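Local coordinates for protein probable diphthine synthase (Aeropyrum pernix, PDB 1WDE) that probably catalyses the S-adenosyl-L-methionine-dependent trimethylation of the modified histidine of elongation factor 2 that yields diphthine, a step in diphthamide biosynthesis, at residues V30-T42 against V53-R67. Sequence-based numbering, arbitrary orientation.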
loop_
_atom_site.group_PDB
_atom_site.type_symbol
_atom_site.label_atom_id
_atom_site.label_comp_id
_atom_site.label_asym_id
_atom_site.label_seq_id
_atom_site.Cartn_x
_atom_site.Cartn_y
_atom_site.Cartn_z
ATOM N N VAL A 30 -16.613 -11.712 -12.704
ATOM C CA VAL A 30 -17.368 -10.473 -12.878
ATOM C C VAL A 30 -18.391 -10.580 -14.004
ATOM O O VAL A 30 -19.449 -9.948 -13.959
ATOM C CB VAL A 30 -16.389 -9.276 -13.117
ATOM C CG1 VAL A 30 -17.100 -8.102 -13.751
ATOM C CG2 VAL A 30 -15.794 -8.838 -11.779
ATOM N N ARG A 31 -18.085 -11.392 -15.005
ATOM C CA ARG A 31 -19.006 -11.560 -16.117
ATOM C C ARG A 31 -20.183 -12.427 -15.688
ATOM O O ARG A 31 -21.316 -12.210 -16.126
ATOM C CB ARG A 31 -18.280 -12.175 -17.321
ATOM C CG ARG A 31 -17.238 -11.228 -17.913
ATOM C CD ARG A 31 -16.493 -11.785 -19.125
ATOM N NE ARG A 31 -15.764 -13.018 -18.838
ATOM C CZ ARG A 31 -14.676 -13.415 -19.495
ATOM N NH1 ARG A 31 -14.080 -14.558 -19.171
ATOM N NH2 ARG A 31 -14.169 -12.660 -20.463
ATOM N N ARG A 32 -19.917 -13.379 -14.799
ATOM C CA ARG A 32 -20.945 -14.290 -14.317
ATOM C C ARG A 32 -21.763 -13.765 -13.144
ATOM O O ARG A 32 -22.777 -14.357 -12.780
ATOM C CB ARG A 32 -20.314 -15.646 -13.971
ATOM C CG ARG A 32 -19.790 -16.377 -15.202
ATOM C CD ARG A 32 -19.144 -17.713 -14.857
ATOM N NE ARG A 32 -18.745 -18.442 -16.061
ATOM C CZ ARG A 32 -19.599 -18.964 -16.942
ATOM N NH1 ARG A 32 -20.908 -18.845 -16.756
ATOM N NH2 ARG A 32 -19.148 -19.599 -18.017
ATOM N N ALA A 33 -21.339 -12.654 -12.556
ATOM C CA ALA A 33 -22.080 -12.071 -11.442
ATOM C C ALA A 33 -23.375 -11.442 -11.967
ATOM O O ALA A 33 -23.536 -11.253 -13.170
ATOM C CB ALA A 33 -21.229 -11.016 -10.741
ATOM N N ASP A 34 -24.299 -11.128 -11.066
ATOM C CA ASP A 34 -25.559 -10.520 -11.466
ATOM C C ASP A 34 -25.469 -9.018 -11.273
ATOM O O ASP A 34 -26.099 -8.248 -12.003
ATOM C CB ASP A 34 -26.721 -11.085 -10.645
ATOM C CG ASP A 34 -26.884 -12.588 -10.822
ATOM O OD1 ASP A 34 -27.005 -13.044 -11.979
ATOM O OD2 ASP A 34 -26.889 -13.314 -9.802
ATOM N N VAL A 35 -24.684 -8.610 -10.279
ATOM C CA VAL A 35 -24.475 -7.196 -9.974
ATOM C C VAL A 35 -22.967 -6.975 -9.766
ATOM O O VAL A 35 -22.268 -7.858 -9.258
ATOM C CB VAL A 35 -25.223 -6.777 -8.685
ATOM C CG1 VAL A 35 -25.258 -5.259 -8.576
ATOM C CG2 VAL A 35 -26.632 -7.332 -8.692
ATOM N N VAL A 36 -22.476 -5.803 -10.162
ATOM C CA VAL A 36 -21.059 -5.485 -10.025
ATOM C C VAL A 36 -20.812 -4.086 -9.472
ATOM O O VAL A 36 -20.994 -3.089 -10.174
ATOM C CB VAL A 36 -20.333 -5.586 -11.374
ATOM C CG1 VAL A 36 -18.846 -5.314 -11.185
ATOM C CG2 VAL A 36 -20.550 -6.965 -11.977
ATOM N N TYR A 37 -20.418 -4.019 -8.204
ATOM C CA TYR A 37 -20.101 -2.753 -7.562
ATOM C C TYR A 37 -18.615 -2.566 -7.808
ATOM O O TYR A 37 -17.844 -3.526 -7.766
ATOM C CB TYR A 37 -20.369 -2.824 -6.063
ATOM C CG TYR A 37 -21.828 -2.990 -5.705
ATOM C CD1 TYR A 37 -22.715 -1.917 -5.796
ATOM C CD2 TYR A 37 -22.325 -4.219 -5.283
ATOM C CE1 TYR A 37 -24.065 -2.068 -5.473
ATOM C CE2 TYR A 37 -23.667 -4.380 -4.959
ATOM C CZ TYR A 37 -24.533 -3.303 -5.054
ATOM O OH TYR A 37 -25.860 -3.467 -4.723
ATOM N N VAL A 38 -18.215 -1.334 -8.079
ATOM C CA VAL A 38 -16.824 -1.028 -8.352
ATOM C C VAL A 38 -16.405 0.144 -7.484
ATOM O O VAL A 38 -17.044 1.197 -7.500
ATOM C CB VAL A 38 -16.626 -0.667 -9.845
ATOM C CG1 VAL A 38 -15.191 -0.293 -10.110
ATOM C CG2 VAL A 38 -17.023 -1.835 -10.712
ATOM N N GLU A 39 -15.347 -0.041 -6.705
ATOM C CA GLU A 39 -14.875 1.029 -5.847
ATOM C C GLU A 39 -13.476 1.422 -6.291
ATOM O O GLU A 39 -12.592 0.582 -6.439
ATOM C CB GLU A 39 -14.921 0.605 -4.363
ATOM C CG GLU A 39 -13.998 -0.523 -3.941
ATOM C CD GLU A 39 -12.613 -0.029 -3.559
ATOM O OE1 GLU A 39 -11.804 -0.847 -3.064
ATOM O OE2 GLU A 39 -12.331 1.177 -3.749
ATOM N N SER A 40 -13.296 2.712 -6.537
ATOM C CA SER A 40 -12.018 3.219 -6.994
ATOM C C SER A 40 -11.432 4.234 -6.036
ATOM O O SER A 40 -10.618 5.065 -6.430
ATOM C CB SER A 40 -12.196 3.837 -8.379
ATOM O OG SER A 40 -13.500 4.369 -8.512
ATOM N N TYR A 41 -11.842 4.159 -4.772
ATOM C CA TYR A 41 -11.352 5.082 -3.757
ATOM C C TYR A 41 -10.203 4.542 -2.894
ATOM O O TYR A 41 -9.474 5.325 -2.280
ATOM C CB TYR A 41 -12.512 5.523 -2.856
ATOM C CG TYR A 41 -13.104 4.429 -1.997
ATOM C CD1 TYR A 41 -12.478 4.024 -0.817
ATOM C CD2 TYR A 41 -14.299 3.809 -2.353
ATOM C CE1 TYR A 41 -13.035 3.029 -0.005
ATOM C CE2 TYR A 41 -14.866 2.812 -1.552
ATOM C CZ TYR A 41 -14.229 2.428 -0.377
ATOM O OH TYR A 41 -14.797 1.464 0.431
ATOM N N THR A 42 -10.044 3.220 -2.834
ATOM C CA THR A 42 -8.967 2.624 -2.035
ATOM C C THR A 42 -7.632 2.655 -2.768
ATOM O O THR A 42 -6.596 2.320 -2.190
ATOM C CB THR A 42 -9.252 1.133 -1.662
ATOM O OG1 THR A 42 -9.507 0.375 -2.852
ATOM C CG2 THR A 42 -10.446 1.022 -0.712
ATOM N N VAL A 53 -13.941 -2.488 -15.992
ATOM C CA VAL A 53 -14.916 -3.427 -15.450
ATOM C C VAL A 53 -16.102 -3.479 -16.428
ATOM O O VAL A 53 -16.406 -4.534 -16.987
ATOM C CB VAL A 53 -15.402 -2.960 -14.046
ATOM C CG1 VAL A 53 -16.500 -3.878 -13.539
ATOM C CG2 VAL A 53 -14.225 -2.974 -13.042
ATOM N N VAL A 54 -16.746 -2.327 -16.633
ATOM C CA VAL A 54 -17.889 -2.192 -17.546
ATOM C C VAL A 54 -17.620 -2.941 -18.836
ATOM O O VAL A 54 -18.497 -3.597 -19.396
ATOM C CB VAL A 54 -18.144 -0.706 -17.889
ATOM C CG1 VAL A 54 -18.977 -0.586 -19.172
ATOM C CG2 VAL A 54 -18.856 -0.035 -16.740
ATOM N N GLU A 55 -16.385 -2.836 -19.297
ATOM C CA GLU A 55 -15.948 -3.494 -20.512
ATOM C C GLU A 55 -16.076 -5.011 -20.351
ATOM O O GLU A 55 -16.489 -5.717 -21.273
ATOM C CB GLU A 55 -14.501 -3.077 -20.776
ATOM C CG GLU A 55 -13.902 -3.507 -22.093
ATOM C CD GLU A 55 -12.600 -2.771 -22.379
ATOM O OE1 GLU A 55 -11.757 -3.312 -23.132
ATOM O OE2 GLU A 55 -12.428 -1.645 -21.851
ATOM N N ALA A 56 -15.745 -5.504 -19.160
ATOM C CA ALA A 56 -15.800 -6.934 -18.873
ATOM C C ALA A 56 -17.192 -7.475 -18.563
ATOM O O ALA A 56 -17.538 -8.561 -19.005
ATOM C CB ALA A 56 -14.857 -7.262 -17.714
ATOM N N ALA A 57 -17.978 -6.715 -17.807
ATOM C CA ALA A 57 -19.317 -7.127 -17.393
ATOM C C ALA A 57 -20.446 -6.848 -18.386
ATOM O O ALA A 57 -21.310 -7.698 -18.587
ATOM C CB ALA A 57 -19.650 -6.488 -16.049
ATOM N N GLY A 58 -20.468 -5.655 -18.977
ATOM C CA GLY A 58 -21.514 -5.353 -19.941
ATOM C C GLY A 58 -22.229 -4.014 -19.853
ATOM O O GLY A 58 -23.299 -3.851 -20.440
ATOM N N GLU A 59 -21.652 -3.064 -19.126
ATOM C CA GLU A 59 -22.227 -1.722 -18.967
ATOM C C GLU A 59 -23.652 -1.708 -18.417
ATOM O O GLU A 59 -24.269 -0.644 -18.327
ATOM C CB GLU A 59 -22.208 -0.955 -20.306
ATOM C CG GLU A 59 -23.505 -1.049 -21.130
ATOM C CD GLU A 59 -23.581 -0.022 -22.260
ATOM O OE1 GLU A 59 -24.678 0.155 -22.834
ATOM O OE2 GLU A 59 -22.548 0.607 -22.580
ATOM N N ALA A 60 -24.170 -2.877 -18.049
ATOM C CA ALA A 60 -25.532 -2.974 -17.537
ATOM C C ALA A 60 -25.611 -3.500 -16.109
ATOM O O ALA A 60 -26.703 -3.747 -15.596
ATOM C CB ALA A 60 -26.360 -3.856 -18.456
ATOM N N ARG A 61 -24.464 -3.673 -15.464
ATOM C CA ARG A 61 -24.443 -4.178 -14.096
ATOM C C ARG A 61 -23.451 -3.420 -13.219
ATOM O O ARG A 61 -23.609 -3.356 -11.998
ATOM C CB ARG A 61 -24.115 -5.670 -14.111
ATOM C CG ARG A 61 -25.100 -6.458 -14.939
ATOM C CD ARG A 61 -24.659 -7.878 -15.178
ATOM N NE ARG A 61 -25.591 -8.540 -16.081
ATOM C CZ ARG A 61 -25.430 -9.765 -16.565
ATOM N NH1 ARG A 61 -24.361 -10.477 -16.232
ATOM N NH2 ARG A 61 -26.337 -10.274 -17.388
ATOM N N VAL A 62 -22.442 -2.830 -13.847
ATOM C CA VAL A 62 -21.430 -2.080 -13.119
ATOM C C VAL A 62 -22.068 -0.931 -12.345
ATOM O O VAL A 62 -22.963 -0.251 -12.846
ATOM C CB VAL A 62 -20.364 -1.523 -14.078
ATOM C CG1 VAL A 62 -19.275 -0.812 -13.296
ATOM C CG2 VAL A 62 -19.779 -2.654 -14.900
ATOM N N VAL A 63 -21.599 -0.723 -11.118
ATOM C CA VAL A 63 -22.123 0.335 -10.267
ATOM C C VAL A 63 -21.029 0.943 -9.389
ATOM O O VAL A 63 -20.343 0.229 -8.657
ATOM C CB VAL A 63 -23.238 -0.209 -9.339
ATOM C CG1 VAL A 63 -23.834 0.923 -8.517
ATOM C CG2 VAL A 63 -24.307 -0.914 -10.158
ATOM N N GLU A 64 -20.869 2.260 -9.464
ATOM C CA GLU A 64 -19.880 2.951 -8.646
ATOM C C GLU A 64 -20.288 2.825 -7.189
ATOM O O GLU A 64 -21.441 3.079 -6.839
ATOM C CB GLU A 64 -19.816 4.439 -9.014
ATOM C CG GLU A 64 -18.715 4.818 -10.002
ATOM C CD GLU A 64 -17.355 5.022 -9.340
ATOM O OE1 GLU A 64 -16.380 5.306 -10.067
ATOM O OE2 GLU A 64 -17.255 4.906 -8.099
ATOM N N ALA A 65 -19.346 2.429 -6.340
ATOM C CA ALA A 65 -19.608 2.296 -4.912
ATOM C C ALA A 65 -18.672 3.235 -4.156
ATOM O O ALA A 65 -17.471 3.252 -4.410
ATOM C CB ALA A 65 -19.384 0.855 -4.469
ATOM N N SER A 66 -19.218 4.024 -3.235
ATOM C CA SER A 66 -18.399 4.957 -2.464
ATOM C C SER A 66 -17.950 4.321 -1.154
ATOM O O SER A 66 -18.405 3.237 -0.791
ATOM C CB SER A 66 -19.177 6.238 -2.154
ATOM O OG SER A 66 -19.965 6.079 -0.987
ATOM N N ARG A 67 -17.062 5.005 -0.441
ATOM C CA ARG A 67 -16.558 4.488 0.819
ATOM C C ARG A 67 -17.660 4.319 1.861
ATOM O O ARG A 67 -17.818 3.236 2.426
ATOM C CB ARG A 67 -15.456 5.398 1.359
ATOM C CG ARG A 67 -14.991 5.024 2.753
ATOM C CD ARG A 67 -13.656 5.664 3.091
ATOM N NE ARG A 67 -12.570 5.085 2.307
ATOM C CZ ARG A 67 -11.280 5.304 2.532
ATOM N NH1 ARG A 67 -10.902 6.099 3.523
ATOM N NH2 ARG A 67 -10.366 4.721 1.769
HETATM O O HOH W 1 -15.512 4.047 -5.792
#
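V53 of helix 47-57 packs against V36 and V38 of strand 35-39 in the tight part of the contact. Its CG1 lies 3.5 Å from V38 CG2 and 3.6 Å from V36 CG1; V38 meets it tip to tip, whereas V36 slides past. With V38 CG1 anti to the backbone N (chi1 178°), CG2 is left to fill the corner between helix and edge strand, where it also touches V62 CG1 at 3.6 Å. Beneath this apolar layer, strands 35-39 and 62-64 run parallel. V38 ties them through both its backbone polar atoms: N donates to V63 O (2.7 Å) and O accepts from A65 N (2.9 Å). A second close contact follows further along, where the exposed R67 lays CB over one face of the partly exposed Y41 ring, 3.7 Å from the centroid, while its guanidinium stands steeply to that ring, 76° between planes. The solvent side is looser. A water takes the N-H of S40 and donates to E64 OE2, bridging the segments. At the other end the exposed, extended R61 passes along D34 O, its CD 3.5 Å away. Strand 35-39, helix 47-57 and strand 62-64 form a beta-alpha-beta crossover at the edge of the N-terminal parallel sheet, whose outermost strand here is 62-64.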